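Local coordinates for protein DNA replication initiator (Cdc21/Cdc54) (Methanothermobacter thermautotrophicus, PDB 1LTL) that probably works as an ATP-driven MCM helicase that unwinds DNA during replication, this chain being its N-terminal, zinc-carrying part with an OB fold, at residues Glu175-Gln180 with Leu204-Val209; Val41-Val46 with Asp88-Phe93; Pro101-Arg106 with Gly193-Arg198. All coordinates share one frame; numbering follows the deposited sequence.

Contact 1 (Glu175-Gln180 with Leu204-Val209); sequences EFLDTQ and LEDDLV
Thr179 and Glu205 pair across an antiparallel ladder in the OB domain, where strand 199-205 runs out against strand 175-185 and the chain then turns away. The next pair, Gln180 with Leu204, is hydrogen-bonded in both directions: Gln180 N gives to Leu204 O (2.6 Å), and Leu204 N gives to Gln180 O (2.7 Å, 168° at the hydrogen). One more rung follows beyond the non-hydrogen-bonded pair, with Asp206 N reaching Asp178 O at 2.9 Å. After it the backbone curls into the short 3-10 turn 207-208.

On the face of Thr179 and Glu205 the two side chains lie side by side and point the same way. Thr179 OG1, anti to its own backbone N (chi1 -150°), gives a hydrogen bond of 2.6 Å to Glu205 OE2 on the anti side of the carboxylate, slightly out of its plane. That carboxylate is held from further directions, by a salt bridge from Arg129 to OE2 and a hydrogen bond from Tyr240 to OE1. Leu177 crosses the glutamate at about a right angle, CD2 resting 3.8 Å from OE1.

Val209 comes back from the turn to the strand, putting CG2 3.4 Å from Asp178 O and CG1 3.7 Å from Gln180 OE1, the oxygen that accepts from Asp210 N.

Strand 113-137 pairs with 175-185 and meets Leu177, Gln180 and Val209. The turn leans on strand 90-94 through Leu208, while Asp178 bonds Ser107 of a second subunit.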
# COMPACT_ATOMS: atom_id res chain seq x y z
N GLU A 175 31.15 3.13 -18.21
CA GLU A 175 32.19 3.22 -19.24
C GLU A 175 31.63 3.80 -20.52
O GLU A 175 30.56 3.42 -20.97
CB GLU A 175 32.77 1.83 -19.51
CG GLU A 175 33.70 1.30 -18.40
CD GLU A 175 34.03 -0.19 -18.56
OE1 GLU A 175 34.31 -0.63 -19.71
OE2 GLU A 175 34.01 -0.92 -17.54
N PHE A 176 32.37 4.74 -21.10
CA PHE A 176 31.94 5.38 -22.33
C PHE A 176 32.64 4.81 -23.55
O PHE A 176 33.49 3.93 -23.45
CB PHE A 176 32.17 6.88 -22.25
CG PHE A 176 31.24 7.57 -21.31
CD1 PHE A 176 31.34 7.38 -19.94
CD2 PHE A 176 30.23 8.39 -21.79
CE1 PHE A 176 30.44 7.97 -19.07
CE2 PHE A 176 29.32 8.99 -20.91
CZ PHE A 176 29.43 8.78 -19.55
N LEU A 177 32.30 5.35 -24.70
CA LEU A 177 32.86 4.85 -25.94
C LEU A 177 32.55 5.81 -27.07
O LEU A 177 31.44 6.33 -27.14
CB LEU A 177 32.26 3.48 -26.17
CG LEU A 177 32.29 2.85 -27.54
CD1 LEU A 177 32.76 1.41 -27.38
CD2 LEU A 177 30.90 2.92 -28.16
N ASP A 178 33.50 6.08 -27.96
CA ASP A 178 33.21 7.05 -29.01
C ASP A 178 32.28 6.54 -30.11
O ASP A 178 32.42 5.42 -30.59
CB ASP A 178 34.52 7.57 -29.61
CG ASP A 178 35.34 8.35 -28.60
OD1 ASP A 178 34.82 9.36 -28.05
OD2 ASP A 178 36.51 7.94 -28.37
N THR A 179 31.35 7.39 -30.49
CA THR A 179 30.35 7.05 -31.50
C THR A 179 30.25 8.17 -32.53
O THR A 179 30.54 9.33 -32.24
CB THR A 179 28.97 6.84 -30.82
OG1 THR A 179 28.20 5.89 -31.57
CG2 THR A 179 28.20 8.16 -30.73
N GLN A 180 29.85 7.84 -33.75
CA GLN A 180 29.75 8.87 -34.76
C GLN A 180 28.71 8.56 -35.81
O GLN A 180 28.49 7.39 -36.14
CB GLN A 180 31.08 9.09 -35.44
CG GLN A 180 31.00 10.05 -36.58
CD GLN A 180 32.36 10.29 -37.16
OE1 GLN A 180 33.25 9.45 -37.01
NE2 GLN A 180 32.54 11.42 -37.82
N LEU A 204 29.03 4.84 -36.70
CA LEU A 204 30.37 4.30 -36.54
C LEU A 204 30.80 4.44 -35.10
O LEU A 204 30.68 5.51 -34.51
CB LEU A 204 31.33 5.05 -37.45
CG LEU A 204 31.15 4.95 -38.96
CD1 LEU A 204 32.25 5.78 -39.62
CD2 LEU A 204 31.24 3.51 -39.42
N GLU A 205 31.32 3.37 -34.52
CA GLU A 205 31.77 3.45 -33.15
C GLU A 205 33.17 2.89 -32.92
O GLU A 205 33.73 2.22 -33.79
CB GLU A 205 30.79 2.75 -32.23
CG GLU A 205 29.38 3.27 -32.37
CD GLU A 205 28.48 2.70 -31.31
OE1 GLU A 205 28.72 1.52 -30.93
OE2 GLU A 205 27.56 3.43 -30.86
N ASP A 206 33.71 3.15 -31.74
CA ASP A 206 35.06 2.74 -31.36
C ASP A 206 36.13 3.17 -32.36
O ASP A 206 36.17 4.33 -32.75
CB ASP A 206 35.14 1.23 -31.13
CG ASP A 206 36.02 0.89 -29.94
OD1 ASP A 206 36.68 1.82 -29.41
OD2 ASP A 206 36.06 -0.29 -29.54
N ASP A 207 36.99 2.25 -32.79
CA ASP A 207 38.07 2.60 -33.70
C ASP A 207 37.66 2.98 -35.10
O ASP A 207 38.48 3.48 -35.87
CB ASP A 207 39.10 1.50 -33.79
CG ASP A 207 38.49 0.18 -34.10
OD1 ASP A 207 37.60 -0.24 -33.33
OD2 ASP A 207 38.89 -0.44 -35.11
N LEU A 208 36.40 2.76 -35.44
CA LEU A 208 35.90 3.12 -36.75
C LEU A 208 35.54 4.58 -36.77
O LEU A 208 35.16 5.13 -37.79
CB LEU A 208 34.66 2.34 -37.09
CG LEU A 208 34.88 1.08 -37.91
CD1 LEU A 208 35.89 0.15 -37.25
CD2 LEU A 208 33.52 0.42 -38.06
N VAL A 209 35.65 5.21 -35.62
CA VAL A 209 35.31 6.61 -35.54
C VAL A 209 36.30 7.42 -36.35
O VAL A 209 37.46 7.05 -36.46
CB VAL A 209 35.31 7.07 -34.07
CG1 VAL A 209 35.14 8.57 -33.99
CG2 VAL A 209 34.19 6.38 -33.33

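Contact 2 (Val41-Val46 with Asp88-Phe93); sequences VRSIEV and DLNIRF
Ile44 and Ile91 form the second rung of a two-stranded parallel sheet in the MCM N-terminal domain, a beta-alpha-beta crossover whose connection runs through helices 48-54, 58-64 and 66-77. The strands meet with axes 4.7 Å apart, inclined by 27°. Along the ladder Asn90 O accepts from Ile44 N (2.9 Å), Ile44 O from Arg92 N in a weak bond, and Arg92 O from Val46 N (2.9 Å).

One face is apolar. Val46 and Phe93 lie side by side, pointing the same way, and Val46 CG2 sits over one face of the ring, 3.4 Å from CD2. Ile91 CG2 stands 4.2 Å from that same methyl. Farther back Ile44 crosses Leu89 at about a right angle, CG1 3.5 Å from CD2. Helices 25-37 and 66-77 cover this end with Ala34 and Ile77.

The other face is polar. Arg92 runs extended to NE, which gives a nearly straight bond (2.9 Å, 165°) to Ser43 OG, lying at the edge of the guanidinium and in its plane. Ser43 OG is also hydrogen-bonded to Asp207 OD2. Asn90 CB sits under one face of the guanidinium. Arg92 NH1 goes on to Asn242 O and NH2 to Asp207, while Arg42 pairs with Asp206.

With NE, NH1 and NH2 each engaged, the guanidinium is fixed in rotation, and the acidic turn at Asp206 and Asp207 probably offsets the charge of the two arginines.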
# COMPACT_ATOMS: atom_id res chain seq x y z
N VAL A 41 44.56 -1.21 -30.38
CA VAL A 41 43.97 -1.84 -31.54
C VAL A 41 42.47 -2.04 -31.42
O VAL A 41 41.70 -1.42 -32.16
CB VAL A 41 44.66 -3.17 -31.84
CG1 VAL A 41 46.05 -2.90 -32.39
CG2 VAL A 41 44.74 -4.00 -30.59
N ARG A 42 42.03 -2.90 -30.51
CA ARG A 42 40.60 -3.14 -30.33
C ARG A 42 39.97 -4.07 -31.38
O ARG A 42 39.12 -4.90 -31.05
CB ARG A 42 39.84 -1.82 -30.35
CG ARG A 42 40.38 -0.77 -29.43
CD ARG A 42 39.70 0.54 -29.71
NE ARG A 42 40.45 1.64 -29.14
CZ ARG A 42 40.19 2.92 -29.37
NH1 ARG A 42 39.18 3.28 -30.16
NH2 ARG A 42 40.95 3.86 -28.80
N SER A 43 40.38 -3.92 -32.64
CA SER A 43 39.84 -4.72 -33.75
C SER A 43 40.68 -5.93 -34.17
O SER A 43 41.87 -5.99 -33.92
CB SER A 43 39.64 -3.83 -34.97
OG SER A 43 38.82 -2.73 -34.66
N ILE A 44 40.03 -6.87 -34.83
CA ILE A 44 40.66 -8.09 -35.32
C ILE A 44 39.86 -8.44 -36.54
O ILE A 44 38.77 -8.98 -36.43
CB ILE A 44 40.52 -9.23 -34.32
CG1 ILE A 44 41.36 -8.92 -33.07
CG2 ILE A 44 40.90 -10.56 -34.97
CD1 ILE A 44 41.28 -9.98 -31.99
N GLU A 45 40.39 -8.13 -37.71
CA GLU A 45 39.69 -8.39 -38.96
C GLU A 45 39.67 -9.84 -39.46
O GLU A 45 40.68 -10.51 -39.41
CB GLU A 45 40.31 -7.50 -40.01
CG GLU A 45 39.77 -7.68 -41.36
CD GLU A 45 40.47 -6.74 -42.29
OE1 GLU A 45 40.53 -5.53 -41.97
OE2 GLU A 45 40.96 -7.22 -43.34
N VAL A 46 38.52 -10.34 -39.93
CA VAL A 46 38.48 -11.72 -40.44
C VAL A 46 37.81 -11.79 -41.80
O VAL A 46 36.75 -11.20 -42.02
CB VAL A 46 37.76 -12.70 -39.47
CG1 VAL A 46 38.36 -12.60 -38.10
CG2 VAL A 46 36.28 -12.44 -39.45
N ASP A 88 38.05 -6.57 -24.78
CA ASP A 88 36.83 -6.56 -25.56
C ASP A 88 37.27 -6.21 -26.99
O ASP A 88 37.37 -5.04 -27.35
CB ASP A 88 35.86 -5.49 -25.00
CG ASP A 88 35.64 -5.60 -23.48
OD1 ASP A 88 35.16 -6.67 -23.01
OD2 ASP A 88 35.94 -4.62 -22.76
N LEU A 89 37.57 -7.22 -27.80
CA LEU A 89 38.00 -6.96 -29.16
C LEU A 89 36.84 -6.86 -30.12
O LEU A 89 35.79 -7.45 -29.90
CB LEU A 89 38.96 -8.04 -29.62
CG LEU A 89 40.39 -7.78 -29.16
CD1 LEU A 89 41.10 -9.09 -28.94
CD2 LEU A 89 41.11 -6.92 -30.17
N ASN A 90 37.03 -6.11 -31.19
CA ASN A 90 35.98 -5.97 -32.17
C ASN A 90 36.26 -6.87 -33.34
O ASN A 90 37.25 -6.69 -34.03
CB ASN A 90 35.93 -4.54 -32.68
CG ASN A 90 35.52 -3.57 -31.61
OD1 ASN A 90 35.84 -2.39 -31.70
ND2 ASN A 90 34.79 -4.06 -30.61
N ILE A 91 35.40 -7.84 -33.58
CA ILE A 91 35.59 -8.71 -34.72
C ILE A 91 34.96 -8.02 -35.93
O ILE A 91 33.78 -7.72 -35.92
CB ILE A 91 34.92 -10.07 -34.54
CG1 ILE A 91 35.58 -10.86 -33.42
CG2 ILE A 91 35.07 -10.86 -35.80
CD1 ILE A 91 35.30 -10.37 -32.04
N ARG A 92 35.74 -7.74 -36.96
CA ARG A 92 35.16 -7.10 -38.13
C ARG A 92 35.32 -7.97 -39.37
O ARG A 92 36.45 -8.27 -39.77
CB ARG A 92 35.82 -5.75 -38.38
CG ARG A 92 35.75 -4.86 -37.19
CD ARG A 92 36.24 -3.47 -37.49
NE ARG A 92 36.34 -2.73 -36.23
CZ ARG A 92 35.30 -2.19 -35.61
NH1 ARG A 92 34.09 -2.30 -36.13
NH2 ARG A 92 35.47 -1.57 -34.44
N PHE A 93 34.22 -8.36 -40.00
CA PHE A 93 34.30 -9.20 -41.19
C PHE A 93 34.48 -8.46 -42.48
O PHE A 93 33.85 -7.43 -42.71
CB PHE A 93 33.06 -10.05 -41.30
CG PHE A 93 32.79 -10.82 -40.08
CD1 PHE A 93 32.43 -10.17 -38.92
CD2 PHE A 93 32.98 -12.19 -40.06
CE1 PHE A 93 32.25 -10.88 -37.74
CE2 PHE A 93 32.80 -12.91 -38.88
CZ PHE A 93 32.44 -12.26 -37.73

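Contact 3 (Pro101-Arg106 with Gly193-Arg198)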
# COMPACT_ATOMS: atom_id res chain seq x y z
N PRO A 101 21.31 -3.46 -52.21
CA PRO A 101 21.29 -2.05 -52.61
C PRO A 101 20.56 -1.21 -51.57
O PRO A 101 19.63 -1.67 -50.93
CB PRO A 101 20.56 -2.09 -53.96
CG PRO A 101 19.70 -3.33 -53.86
CD PRO A 101 20.63 -4.32 -53.20
N LEU A 102 21.00 0.02 -51.41
CA LEU A 102 20.41 0.91 -50.43
C LEU A 102 18.89 1.00 -50.39
O LEU A 102 18.30 0.76 -49.35
CB LEU A 102 20.99 2.31 -50.61
CG LEU A 102 20.83 3.28 -49.45
CD1 LEU A 102 21.96 4.25 -49.57
CD2 LEU A 102 19.49 3.99 -49.45
N ARG A 103 18.27 1.34 -51.51
CA ARG A 103 16.81 1.48 -51.55
C ARG A 103 16.07 0.23 -51.09
O ARG A 103 14.89 0.30 -50.81
CB ARG A 103 16.34 1.82 -52.97
CG ARG A 103 17.28 2.72 -53.77
CD ARG A 103 16.79 4.18 -53.88
NE ARG A 103 15.62 4.33 -54.76
CZ ARG A 103 15.16 5.49 -55.22
NH1 ARG A 103 15.76 6.64 -54.89
NH2 ARG A 103 14.09 5.51 -56.00
N GLU A 104 16.73 -0.91 -51.01
CA GLU A 104 16.04 -2.14 -50.62
C GLU A 104 16.20 -2.57 -49.17
O GLU A 104 15.87 -3.70 -48.82
CB GLU A 104 16.52 -3.30 -51.49
CG GLU A 104 15.85 -3.49 -52.84
CD GLU A 104 16.54 -4.61 -53.62
OE1 GLU A 104 16.79 -5.69 -53.02
OE2 GLU A 104 16.83 -4.42 -54.84
N LEU A 105 16.75 -1.68 -48.34
CA LEU A 105 16.97 -1.97 -46.92
C LEU A 105 15.67 -1.82 -46.11
O LEU A 105 15.52 -0.90 -45.29
CB LEU A 105 18.07 -1.04 -46.38
CG LEU A 105 19.49 -1.32 -46.89
CD1 LEU A 105 20.46 -0.17 -46.63
CD2 LEU A 105 19.97 -2.58 -46.24
N ARG A 106 14.75 -2.75 -46.35
CA ARG A 106 13.45 -2.77 -45.70
C ARG A 106 13.47 -3.72 -44.50
O ARG A 106 14.51 -4.23 -44.10
CB ARG A 106 12.38 -3.24 -46.67
CG ARG A 106 12.47 -2.64 -48.05
CD ARG A 106 11.68 -1.37 -48.14
NE ARG A 106 11.54 -0.87 -49.51
CZ ARG A 106 10.87 -1.49 -50.48
NH1 ARG A 106 10.28 -2.67 -50.26
NH2 ARG A 106 10.77 -0.92 -51.68
N GLY A 193 16.44 9.59 -64.04
CA GLY A 193 15.68 10.82 -64.18
C GLY A 193 14.73 11.21 -63.07
O GLY A 193 14.02 10.38 -62.50
N GLY A 194 14.73 12.51 -62.75
CA GLY A 194 13.87 13.05 -61.72
C GLY A 194 13.95 12.33 -60.39
O GLY A 194 13.14 12.57 -59.50
N GLU A 195 14.93 11.45 -60.28
CA GLU A 195 15.14 10.66 -59.08
C GLU A 195 16.30 11.15 -58.22
O GLU A 195 17.47 10.98 -58.59
CB GLU A 195 15.36 9.20 -59.45
CG GLU A 195 14.12 8.35 -59.32
CD GLU A 195 14.38 6.87 -59.50
OE1 GLU A 195 13.45 6.07 -59.27
OE2 GLU A 195 15.52 6.50 -59.89
N GLN A 196 15.99 11.75 -57.07
CA GLN A 196 17.01 12.24 -56.14
C GLN A 196 17.44 11.02 -55.32
O GLN A 196 16.60 10.30 -54.78
CB GLN A 196 16.46 13.32 -55.21
CG GLN A 196 15.88 14.53 -55.92
CD GLN A 196 14.62 14.20 -56.69
OE1 GLN A 196 13.61 13.78 -56.10
NE2 GLN A 196 14.66 14.38 -58.01
N PRO A 197 18.76 10.79 -55.20
CA PRO A 197 19.27 9.64 -54.45
C PRO A 197 18.73 9.61 -53.03
O PRO A 197 18.41 10.64 -52.44
CB PRO A 197 20.77 9.85 -54.50
CG PRO A 197 20.89 11.33 -54.48
CD PRO A 197 19.84 11.74 -55.49
N ARG A 198 18.63 8.40 -52.50
CA ARG A 198 18.15 8.19 -51.15
C ARG A 198 19.35 7.93 -50.25
O ARG A 198 20.30 7.28 -50.65
CB ARG A 198 17.18 7.01 -51.10
CG ARG A 198 15.76 7.31 -51.58
CD ARG A 198 14.88 6.05 -51.57
NE ARG A 198 13.50 6.31 -51.97
CZ ARG A 198 12.62 5.36 -52.29
NH1 ARG A 198 12.98 4.08 -52.25
NH2 ARG A 198 11.38 5.69 -52.64
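Arg103 lays its guanidinium flat on that of Arg198, and this stack is the closely packed part of the contact. The centres are 3.9 Å apart and the planes 21° from parallel, with Arg198 NE over the middle of the Arg103 group and Arg103 CZ nearer the rim of its partner. The two chains cross at about a right angle: Arg198 runs extended from CG to NE, whereas Arg103 is bent at chi2 and chi3, and its NH1 lies 3.4 Å from Arg198 CG. The methylenes meet too, Arg103 CD being 3.5 Å from Arg198 CD. Lower down, Leu102 CD1 and CD2 both rest 3.6 Å from Arg198 O.

Like charges lie close here, Arg103 NE being 3.7 Å from Arg198 NH1. Glu186 probably eases the repulsion, since its OE1 forms a salt bridge with Arg103 NH1 and also takes the Arg198 backbone N. Both segments are loops of the OB domain. Segment 101-106 makes a short 3-10 turn before strand 113-137, and the loop 193-198 leads into strand 199-205; Leu102 packs inward on Val116 of strand 113-137.

Toward the solvent the grip slackens. Glu195 OE1 meets Arg103 NH2 in a salt bridge of 3.4 Å, with the carboxylate plane turned 54° from the guanidinium, and Glu195 OE2 accepts a hydrogen bond from Ser192 N. Gln196 lends a backbone oxygen near the guanidinium edge, 3.8 Å from Arg103 NH1.

Along the chain, contact 2 closes before contacts 1 and 3 open, and these two cross, their segments alternating as 101-106, 175-180, 193-198 and 204-209. Contacts 1 and 3 belong to the OB domain and contact 2 to the MCM N-terminal domain. Contacts 1 and 2 have centres about 13 Å apart and touch: the turn 206-208, after strand 199-205, packs on the Ser43, Asn90 and Arg92 face of the two-stranded sheet, joining the OB domain to the N-terminal domain. Contact 3 stands apart, its centre about 28 Å from that of contact 1 and about 31 Å from that of contact 2, although strand 199-205 runs from its loop to contact 1.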